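Local coordinates for protein ribose-phosphate pyrophosphokinase (Thermus thermophilus, PDB 7PN0) that catalyses the transfer of a pyrophosphate group from ATP to ribose 5-phosphate, producing phosphoribosyl pyrophosphate (PRPP) and AMP, at residues P25-R33 / F40-R48; I190-R201 / V228-A237. All coordinates share one frame; numbering follows the deposited sequence.

In the fold
The two contacts lie on opposite sides of the chain's centre, about 49 Å apart between their own centres and about 30 Å between nearest atoms. They come in series along the chain. Contact 1 pairs strands 29-33 and 39-43, a two-stranded hairpin beside the N-terminal parallel sheet. Contact 2 belongs to the second half, where strands 187-194 and 200-206 at one edge of the seven-stranded mixed sheet meet helix 225-236. They share no sheet or helix. Contact 1 touches two neighbouring subunits of the hexamer, whereas no other chain touches contact 2, so the first bears on assembly and the second on the internal build of its own half.

Contact 1 of 2, residues P25-R33 / F40-R48; sequences PLGKSTTLR and FVRYEESLR. With SO4 (sulfate ion), chain E.
Thr30 and Arg42 form a hydrogen-bonded pair in a two-stranded antiparallel ladder of strands 29-33 and 40-43, whose axes approach to 4.7 Å with 168° between their directions. Thr30 N reaches Arg42 O at 2.9 Å, and Leu32 with Phe40 repeats the doubly bonded pattern; Ser29-Tyr43 and Thr31-Val41 are the non-hydrogen-bonded pairs. Past the strand end Glu44 N donates almost straight to Lys28 O (3.1 Å, 172°) from above the carbonyl plane, and a water links the same oxygen to Glu45 N.

On the Phe40 face, Leu32 CD1 lies 3.9 Å from Phe40 CD2, the side chains running alongside each other; Phe40 also packs on Ile104 of a second subunit. Arg42, bent at chi3, turns its NE to Glu44 OE1 (3.2 Å), near the guanidinium plane. On the other face Ser29, Val41 and Tyr43 lie on helix 62-78, where Thr31 OG1 bonds to Glu68 and Tyr43 OH to Met72 O. Leu47 CD2 covers one face of the Tyr43 ring.

Beyond the hairpin, Ser46 OG (2.7 Å) and Arg48 NE (3.0 Å) donate to O1 of a sulfate, probably from the crystallisation liquor; Arg103 of the second subunit and Ser302 and Ser304 of a third also bond to it. It probably marks the allosteric phosphate site of related PRPP synthases, and the hairpin is consistent with their flag, the side chain of Phe40 being about 5 Å from a bound ADP.

Contact 2 of 2, residues I190-R201 / V228-A237; sequences IDKERVSDTEVR and VEAVEALMQA
A salt-bridge network of Lys192, Arg194 and Glu229 ties the hairpin formed by strands 187-194 and 200-206 to helix 225-236. Glu229 is the hub, each carboxylate oxygen taking a different base. Lys192 NZ bonds to Glu229 OE1 at 2.6 Å, coming from above the carboxylate plane, while Arg194 NE makes a weak bond to Glu229 OE2 at 3.2 Å, with guanidinium and carboxylate planes 72° apart. A glutamate fits here because its chain, extended beyond CG, carries the carboxylate across from the helix to the strand. Lys192 CG lies between the backbone N and the carbonyl carbon (chi1 38°), and a further bend at chi2 brings the amine back across Glu229 at about a right angle. Arg194 bends at chi3, bringing NH2 to within 3.6 Å of Val228 CG1, which meets the guanidinium at its edge.

The strand 190-194 and helix 228-236 axes pass 9.1 Å apart at 114°, so the helix runs across the hairpin at the edge of the mixed sheet. The turn between the strands probably corresponds to the flexible loop of the PRPP synthase family. Glu193 and Arg201 exchange two backbone hydrogen bonds near its base.

Ala233 is the centre of a small apolar patch. Its methyl, which lets the strands come close, receives Ile190 CD1 at 3.7 Å, Lys192 CB at 3.8 Å and Val200 CG2 at 4.0 Å from its CB. Val200 also has the Glu232 side chain slanting across it. The extended chain of Ile190 carries CD1 on to Ala237 CB, 4.0 Å away, and to Leu234. Leu234 in turn leans on Ile216 of strand 213-218 and Val242 of strand 241-246.

Contact 1 of 2, residues P25-R33 / F40-R48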
loop_
_atom_site.group_PDB
_atom_site.type_symbol
_atom_site.label_atom_id
_atom_site.label_comp_id
_atom_site.label_asym_id
_atom_site.label_seq_id
_atom_site.Cartn_x
_atom_site.Cartn_y
_atom_site.Cartn_z
ATOM N N PRO A 25 -24.916 11.419 -23.679
ATOM C CA PRO A 25 -25.921 11.611 -22.650
ATOM C C PRO A 25 -25.214 11.659 -21.287
ATOM O O PRO A 25 -24.102 11.172 -21.165
ATOM C CB PRO A 25 -26.799 10.364 -22.866
ATOM C CG PRO A 25 -25.799 9.311 -23.269
ATOM C CD PRO A 25 -24.862 10.049 -24.192
ATOM N N LEU A 26 -25.821 12.302 -20.304
ATOM C CA LEU A 26 -25.369 12.183 -18.900
ATOM C C LEU A 26 -25.761 10.802 -18.392
ATOM O O LEU A 26 -26.973 10.430 -18.461
ATOM C CB LEU A 26 -26.021 13.282 -18.061
ATOM C CG LEU A 26 -25.261 13.843 -16.854
ATOM C CD1 LEU A 26 -26.049 13.688 -15.589
ATOM C CD2 LEU A 26 -23.834 13.385 -16.697
ATOM N N GLY A 27 -24.779 10.006 -17.988
ATOM C CA GLY A 27 -25.025 8.663 -17.456
ATOM C C GLY A 27 -26.065 8.672 -16.351
ATOM O O GLY A 27 -26.163 9.664 -15.629
ATOM N N LYS A 28 -26.838 7.593 -16.214
ATOM C CA LYS A 28 -27.927 7.498 -15.219
ATOM C C LYS A 28 -27.359 6.945 -13.909
ATOM O O LYS A 28 -26.853 5.790 -13.883
ATOM C CB LYS A 28 -29.091 6.646 -15.750
ATOM C CG LYS A 28 -29.918 7.326 -16.836
ATOM C CD LYS A 28 -30.924 6.396 -17.544
ATOM C CE LYS A 28 -30.564 6.052 -18.988
ATOM N NZ LYS A 28 -29.539 4.970 -19.093
ATOM N N SER A 29 -27.426 7.727 -12.845
ATOM C CA SER A 29 -27.080 7.223 -11.491
ATOM C C SER A 29 -28.041 7.813 -10.482
ATOM O O SER A 29 -28.447 8.977 -10.685
ATOM C CB SER A 29 -25.661 7.555 -11.117
ATOM O OG SER A 29 -25.429 8.945 -11.240
ATOM N N THR A 30 -28.375 7.060 -9.438
ATOM C CA THR A 30 -29.246 7.622 -8.382
ATOM C C THR A 30 -28.483 7.701 -7.073
ATOM O O THR A 30 -27.641 6.802 -6.758
ATOM C CB THR A 30 -30.645 7.003 -8.280
ATOM O OG1 THR A 30 -30.838 6.367 -7.017
ATOM C CG2 THR A 30 -30.954 6.077 -9.414
ATOM N N THR A 31 -28.738 8.805 -6.391
ATOM C CA THR A 31 -28.292 9.018 -5.017
ATOM C C THR A 31 -29.543 9.244 -4.162
ATOM O O THR A 31 -30.374 10.097 -4.548
ATOM C CB THR A 31 -27.272 10.158 -4.963
ATOM O OG1 THR A 31 -26.121 9.827 -5.757
ATOM C CG2 THR A 31 -26.917 10.458 -3.515
ATOM N N LEU A 32 -29.695 8.435 -3.131
ATOM C CA LEU A 32 -30.804 8.464 -2.137
ATOM C C LEU A 32 -30.160 8.863 -0.816
ATOM O O LEU A 32 -29.013 8.462 -0.547
ATOM C CB LEU A 32 -31.466 7.071 -1.998
ATOM C CG LEU A 32 -31.964 6.372 -3.276
ATOM C CD1 LEU A 32 -32.709 5.094 -2.955
ATOM C CD2 LEU A 32 -32.847 7.274 -4.125
ATOM N N ARG A 33 -30.953 9.482 0.050
ATOM C CA ARG A 33 -30.630 9.687 1.455
ATOM C C ARG A 33 -31.711 8.937 2.240
ATOM O O ARG A 33 -32.882 9.275 2.101
ATOM C CB ARG A 33 -30.535 11.197 1.698
ATOM C CG ARG A 33 -30.339 11.602 3.149
ATOM C CD ARG A 33 -30.692 13.080 3.376
ATOM N NE ARG A 33 -29.989 13.872 2.378
ATOM C CZ ARG A 33 -28.848 14.513 2.571
ATOM N NH1 ARG A 33 -28.276 14.521 3.771
ATOM N NH2 ARG A 33 -28.301 15.168 1.556
ATOM N N PHE A 40 -26.771 6.494 -0.320
ATOM C CA PHE A 40 -26.846 5.306 -1.198
ATOM C C PHE A 40 -26.659 5.773 -2.630
ATOM O O PHE A 40 -27.383 6.677 -3.077
ATOM C CB PHE A 40 -28.182 4.595 -0.989
ATOM C CG PHE A 40 -28.394 3.421 -1.922
ATOM C CD1 PHE A 40 -27.943 2.159 -1.590
ATOM C CD2 PHE A 40 -29.083 3.579 -3.110
ATOM C CE1 PHE A 40 -28.145 1.080 -2.442
ATOM C CE2 PHE A 40 -29.304 2.496 -3.949
ATOM C CZ PHE A 40 -28.825 1.256 -3.615
ATOM N N VAL A 41 -25.739 5.150 -3.364
ATOM C CA VAL A 41 -25.526 5.464 -4.802
ATOM C C VAL A 41 -25.767 4.186 -5.605
ATOM O O VAL A 41 -25.533 3.073 -5.082
ATOM C CB VAL A 41 -24.134 6.055 -5.079
ATOM C CG1 VAL A 41 -23.905 7.325 -4.246
ATOM C CG2 VAL A 41 -23.054 5.032 -4.881
ATOM N N ARG A 42 -26.195 4.326 -6.852
ATOM C CA ARG A 42 -26.390 3.175 -7.751
ATOM C C ARG A 42 -26.298 3.643 -9.206
ATOM O O ARG A 42 -27.008 4.545 -9.581
ATOM C CB ARG A 42 -27.737 2.501 -7.431
ATOM C CG ARG A 42 -27.954 1.177 -8.173
ATOM C CD ARG A 42 -29.334 0.544 -7.946
ATOM N NE ARG A 42 -30.413 1.442 -8.377
ATOM C CZ ARG A 42 -31.472 1.831 -7.652
ATOM N NH1 ARG A 42 -32.351 2.658 -8.184
ATOM N NH2 ARG A 42 -31.668 1.407 -6.410
ATOM N N TYR A 43 -25.495 2.961 -10.019
ATOM C CA TYR A 43 -25.452 3.178 -11.484
ATOM C C TYR A 43 -26.523 2.284 -12.105
ATOM O O TYR A 43 -26.577 1.073 -11.829
ATOM C CB TYR A 43 -24.082 2.879 -12.077
ATOM C CG TYR A 43 -22.993 3.800 -11.585
ATOM C CD1 TYR A 43 -22.837 5.076 -12.108
ATOM C CD2 TYR A 43 -22.129 3.402 -10.565
ATOM C CE1 TYR A 43 -21.831 5.918 -11.667
ATOM C CE2 TYR A 43 -21.102 4.229 -10.124
ATOM C CZ TYR A 43 -20.993 5.512 -10.637
ATOM O OH TYR A 43 -20.001 6.359 -10.235
ATOM N N GLU A 44 -27.396 2.899 -12.869
ATOM C CA GLU A 44 -28.611 2.213 -13.385
ATOM C C GLU A 44 -28.240 1.278 -14.525
ATOM O O GLU A 44 -29.005 0.280 -14.735
ATOM C CB GLU A 44 -29.639 3.256 -13.814
ATOM C CG GLU A 44 -30.075 4.107 -12.627
ATOM C CD GLU A 44 -30.634 3.356 -11.426
ATOM O OE1 GLU A 44 -30.744 2.087 -11.456
ATOM O OE2 GLU A 44 -31.015 4.042 -10.466
ATOM N N GLU A 45 -27.136 1.554 -15.216
ATOM C CA GLU A 45 -26.682 0.704 -16.348
ATOM C C GLU A 45 -25.201 0.355 -16.208
ATOM O O GLU A 45 -24.491 0.983 -15.414
ATOM C CB GLU A 45 -26.949 1.391 -17.682
ATOM C CG GLU A 45 -28.446 1.631 -17.979
ATOM C CD GLU A 45 -29.382 0.434 -18.151
ATOM O OE1 GLU A 45 -30.622 0.648 -18.017
ATOM O OE2 GLU A 45 -28.910 -0.715 -18.405
ATOM N N SER A 46 -24.764 -0.637 -16.980
ATOM C CA SER A 46 -23.355 -1.126 -16.933
ATOM C C SER A 46 -22.421 0.019 -17.293
ATOM O O SER A 46 -22.754 0.787 -18.170
ATOM C CB SER A 46 -23.168 -2.305 -17.831
ATOM O OG SER A 46 -21.829 -2.683 -17.825
ATOM N N LEU A 47 -21.304 0.159 -16.571
ATOM C CA LEU A 47 -20.186 1.035 -17.012
ATOM C C LEU A 47 -18.913 0.196 -17.120
ATOM O O LEU A 47 -17.813 0.755 -17.059
ATOM C CB LEU A 47 -20.096 2.227 -16.058
ATOM C CG LEU A 47 -20.106 1.871 -14.575
ATOM C CD1 LEU A 47 -18.990 0.896 -14.294
ATOM C CD2 LEU A 47 -19.967 3.111 -13.678
ATOM N N ARG A 48 -19.073 -1.133 -17.242
ATOM C CA ARG A 48 -17.966 -2.111 -17.306
ATOM C C ARG A 48 -16.981 -1.727 -18.414
ATOM O O ARG A 48 -17.426 -1.473 -19.552
ATOM C CB ARG A 48 -18.524 -3.515 -17.546
ATOM C CG ARG A 48 -17.489 -4.612 -17.371
ATOM C CD ARG A 48 -18.103 -5.987 -17.463
ATOM N NE ARG A 48 -18.954 -6.278 -16.308
ATOM C CZ ARG A 48 -18.567 -6.940 -15.240
ATOM N NH1 ARG A 48 -17.313 -7.350 -15.122
ATOM N NH2 ARG A 48 -19.443 -7.195 -14.293
HETATM S S SO4 E . -22.502 -5.211 -15.336
HETATM O O1 SO4 E . -21.564 -4.836 -16.300
HETATM O O2 SO4 E . -23.836 -5.125 -15.881
HETATM O O3 SO4 E . -22.287 -6.566 -14.924
HETATM O O4 SO4 E . -22.428 -4.314 -14.199
HETATM O O HOH W 1 -25.982 4.203 -15.699
#

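Contact 2 of 2, residues I190-R201 / V228-A237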
loop_
_atom_site.group_PDB
_atom_site.type_symbol
_atom_site.label_atom_id
_atom_site.label_comp_id
_atom_site.label_asym_id
_atom_site.label_seq_id
_atom_site.Cartn_x
_atom_site.Cartn_y
_atom_site.Cartn_z
ATOM N N ILE A 190 -3.028 47.936 -4.257
ATOM C CA ILE A 190 -3.658 48.820 -3.244
ATOM C C ILE A 190 -3.525 48.147 -1.874
ATOM O O ILE A 190 -4.093 47.065 -1.640
ATOM C CB ILE A 190 -5.084 49.239 -3.672
ATOM C CG1 ILE A 190 -5.627 50.377 -2.795
ATOM C CG2 ILE A 190 -6.044 48.049 -3.728
ATOM C CD1 ILE A 190 -6.845 51.122 -3.393
ATOM N N ASP A 191 -2.641 48.703 -1.047
ATOM C CA ASP A 191 -2.443 48.282 0.361
ATOM C C ASP A 191 -3.547 48.985 1.151
ATOM O O ASP A 191 -3.527 50.239 1.197
ATOM C CB ASP A 191 -1.017 48.602 0.830
ATOM C CG ASP A 191 -0.730 48.221 2.275
ATOM O OD1 ASP A 191 -1.185 47.146 2.719
ATOM O OD2 ASP A 191 -0.063 49.006 2.950
ATOM N N LYS A 192 -4.495 48.219 1.683
ATOM C CA LYS A 192 -5.627 48.721 2.497
ATOM C C LYS A 192 -5.711 47.948 3.820
ATOM O O LYS A 192 -5.041 46.901 3.939
ATOM C CB LYS A 192 -6.921 48.638 1.690
ATOM C CG LYS A 192 -7.059 47.414 0.794
ATOM C CD LYS A 192 -7.880 46.308 1.413
ATOM C CE LYS A 192 -7.494 44.951 0.872
ATOM N NZ LYS A 192 -8.395 43.896 1.368
ATOM N N GLU A 193 -6.468 48.494 4.781
ATOM C CA GLU A 193 -6.661 47.947 6.156
ATOM C C GLU A 193 -8.135 48.093 6.538
ATOM O O GLU A 193 -8.653 49.232 6.439
ATOM C CB GLU A 193 -5.846 48.710 7.212
ATOM C CG GLU A 193 -4.343 48.716 6.982
ATOM C CD GLU A 193 -3.538 47.572 7.588
ATOM O OE1 GLU A 193 -4.110 46.785 8.374
ATOM O OE2 GLU A 193 -2.321 47.481 7.281
ATOM N N ARG A 194 -8.787 47.008 6.969
ATOM C CA ARG A 194 -10.112 47.111 7.636
ATOM C C ARG A 194 -9.831 47.567 9.072
ATOM O O ARG A 194 -9.246 46.763 9.831
ATOM C CB ARG A 194 -10.920 45.808 7.557
ATOM C CG ARG A 194 -12.372 45.976 7.989
ATOM C CD ARG A 194 -13.318 44.870 7.549
ATOM N NE ARG A 194 -13.779 44.927 6.156
ATOM C CZ ARG A 194 -14.613 45.844 5.644
ATOM N NH1 ARG A 194 -15.073 46.836 6.393
ATOM N NH2 ARG A 194 -14.983 45.772 4.374
ATOM N N VAL A 195 -10.181 48.823 9.389
ATOM C CA VAL A 195 -9.907 49.504 10.693
ATOM C C VAL A 195 -11.101 49.269 11.624
ATOM O O VAL A 195 -10.917 48.630 12.675
ATOM C CB VAL A 195 -9.646 51.015 10.508
ATOM C CG1 VAL A 195 -9.256 51.692 11.817
ATOM C CG2 VAL A 195 -8.600 51.289 9.439
ATOM N N SER A 196 -12.277 49.771 11.239
ATOM C CA SER A 196 -13.509 49.791 12.072
ATOM C C SER A 196 -14.680 49.149 11.314
ATOM O O SER A 196 -15.790 49.701 11.398
ATOM C CB SER A 196 -13.832 51.205 12.533
ATOM O OG SER A 196 -14.141 52.057 11.437
ATOM N N ASP A 197 -14.423 48.043 10.599
ATOM C CA ASP A 197 -15.421 47.060 10.077
ATOM C C ASP A 197 -16.699 47.756 9.568
ATOM O O ASP A 197 -17.810 47.330 9.950
ATOM C CB ASP A 197 -15.692 45.974 11.126
ATOM C CG ASP A 197 -14.543 44.984 11.276
ATOM O OD1 ASP A 197 -13.546 45.320 11.953
ATOM O OD2 ASP A 197 -14.646 43.889 10.695
ATOM N N THR A 198 -16.514 48.695 8.632
ATOM C CA THR A 198 -17.474 49.712 8.102
ATOM C C THR A 198 -16.651 50.789 7.377
ATOM O O THR A 198 -17.189 51.438 6.450
ATOM C CB THR A 198 -18.363 50.334 9.191
ATOM O OG1 THR A 198 -19.539 49.529 9.279
ATOM C CG2 THR A 198 -18.778 51.768 8.921
ATOM N N GLU A 199 -15.402 50.986 7.822
ATOM C CA GLU A 199 -14.370 51.796 7.130
ATOM C C GLU A 199 -13.162 50.907 6.817
ATOM O O GLU A 199 -12.830 50.017 7.636
ATOM C CB GLU A 199 -13.955 52.986 7.994
ATOM C CG GLU A 199 -15.124 53.726 8.624
ATOM C CD GLU A 199 -14.718 54.727 9.697
ATOM O OE1 GLU A 199 -15.617 55.207 10.422
ATOM O OE2 GLU A 199 -13.504 55.027 9.809
ATOM N N VAL A 200 -12.553 51.141 5.655
ATOM C CA VAL A 200 -11.243 50.563 5.237
ATOM C C VAL A 200 -10.359 51.744 4.829
ATOM O O VAL A 200 -10.880 52.682 4.175
ATOM C CB VAL A 200 -11.391 49.490 4.130
ATOM C CG1 VAL A 200 -12.847 49.204 3.800
ATOM C CG2 VAL A 200 -10.606 49.802 2.858
ATOM N N ARG A 201 -9.090 51.703 5.232
ATOM C CA ARG A 201 -8.101 52.801 5.069
ATOM C C ARG A 201 -7.136 52.429 3.934
ATOM O O ARG A 201 -6.541 51.336 4.006
ATOM C CB ARG A 201 -7.390 53.037 6.411
ATOM C CG ARG A 201 -5.990 53.636 6.316
ATOM C CD ARG A 201 -5.097 53.217 7.476
ATOM N NE ARG A 201 -5.731 53.443 8.774
ATOM C CZ ARG A 201 -5.861 54.628 9.383
ATOM N NH1 ARG A 201 -5.398 55.735 8.824
ATOM N NH2 ARG A 201 -6.465 54.702 10.558
ATOM N N VAL A 228 -15.312 43.252 -1.498
ATOM C CA VAL A 228 -15.925 44.477 -0.896
ATOM C C VAL A 228 -14.832 45.453 -0.450
ATOM O O VAL A 228 -14.918 46.659 -0.823
ATOM C CB VAL A 228 -16.864 44.076 0.267
ATOM C CG1 VAL A 228 -16.920 45.107 1.392
ATOM C CG2 VAL A 228 -18.259 43.781 -0.260
ATOM N N GLU A 229 -13.836 44.972 0.301
ATOM C CA GLU A 229 -12.745 45.813 0.851
ATOM C C GLU A 229 -11.982 46.443 -0.306
ATOM O O GLU A 229 -11.654 47.631 -0.240
ATOM C CB GLU A 229 -11.729 44.985 1.647
ATOM C CG GLU A 229 -12.130 44.631 3.057
ATOM C CD GLU A 229 -10.973 44.102 3.904
ATOM O OE1 GLU A 229 -9.809 44.359 3.541
ATOM O OE2 GLU A 229 -11.229 43.422 4.909
ATOM N N ALA A 230 -11.635 45.642 -1.320
ATOM C CA ALA A 230 -10.833 46.120 -2.461
ATOM C C ALA A 230 -11.633 47.204 -3.197
ATOM O O ALA A 230 -11.048 48.247 -3.551
ATOM C CB ALA A 230 -10.473 44.969 -3.350
ATOM N N VAL A 231 -12.910 46.947 -3.452
ATOM C CA VAL A 231 -13.766 47.898 -4.223
ATOM C C VAL A 231 -13.857 49.204 -3.427
ATOM O O VAL A 231 -13.717 50.277 -4.056
ATOM C CB VAL A 231 -15.158 47.318 -4.523
ATOM C CG1 VAL A 231 -16.068 48.369 -5.157
ATOM C CG2 VAL A 231 -15.060 46.100 -5.424
ATOM N N GLU A 232 -14.117 49.122 -2.116
ATOM C CA GLU A 232 -14.248 50.335 -1.256
ATOM C C GLU A 232 -12.928 51.108 -1.292
ATOM O O GLU A 232 -12.964 52.330 -1.518
ATOM C CB GLU A 232 -14.616 49.971 0.186
ATOM C CG GLU A 232 -16.080 49.626 0.404
ATOM C CD GLU A 232 -16.453 49.591 1.880
ATOM O OE1 GLU A 232 -15.592 49.916 2.734
ATOM O OE2 GLU A 232 -17.593 49.236 2.181
ATOM N N ALA A 233 -11.793 50.424 -1.095
ATOM C CA ALA A 233 -10.443 51.029 -1.145
ATOM C C ALA A 233 -10.245 51.744 -2.485
ATOM O O ALA A 233 -9.678 52.846 -2.486
ATOM C CB ALA A 233 -9.365 49.996 -0.952
ATOM N N LEU A 234 -10.659 51.110 -3.585
ATOM C CA LEU A 234 -10.402 51.593 -4.966
ATOM C C LEU A 234 -11.270 52.826 -5.238
ATOM O O LEU A 234 -10.769 53.774 -5.874
ATOM C CB LEU A 234 -10.701 50.467 -5.963
ATOM C CG LEU A 234 -9.517 49.548 -6.257
ATOM C CD1 LEU A 234 -9.976 48.248 -6.939
ATOM C CD2 LEU A 234 -8.474 50.264 -7.119
ATOM N N MET A 235 -12.506 52.838 -4.758
ATOM C CA MET A 235 -13.364 54.041 -4.916
ATOM C C MET A 235 -12.807 55.158 -4.009
ATOM O O MET A 235 -12.776 56.304 -4.460
ATOM C CB MET A 235 -14.830 53.750 -4.609
ATOM C CG MET A 235 -15.478 52.717 -5.545
ATOM S SD MET A 235 -15.166 52.912 -7.336
ATOM C CE MET A 235 -16.204 54.335 -7.690
ATOM N N GLN A 236 -12.268 54.843 -2.828
ATOM C CA GLN A 236 -11.630 55.877 -1.957
ATOM C C GLN A 236 -10.377 56.423 -2.652
ATOM O O GLN A 236 -10.085 57.604 -2.422
ATOM C CB GLN A 236 -11.282 55.354 -0.560
ATOM C CG GLN A 236 -12.486 55.186 0.354
ATOM C CD GLN A 236 -12.210 54.268 1.529
ATOM O OE1 GLN A 236 -11.065 54.019 1.919
ATOM N NE2 GLN A 236 -13.275 53.733 2.099
ATOM N N ALA A 237 -9.652 55.618 -3.454
ATOM C CA ALA A 237 -8.451 56.065 -4.212
ATOM C C ALA A 237 -8.876 56.721 -5.532
ATOM O O ALA A 237 -7.970 57.021 -6.350
ATOM C CB ALA A 237 -7.482 54.929 -4.476
#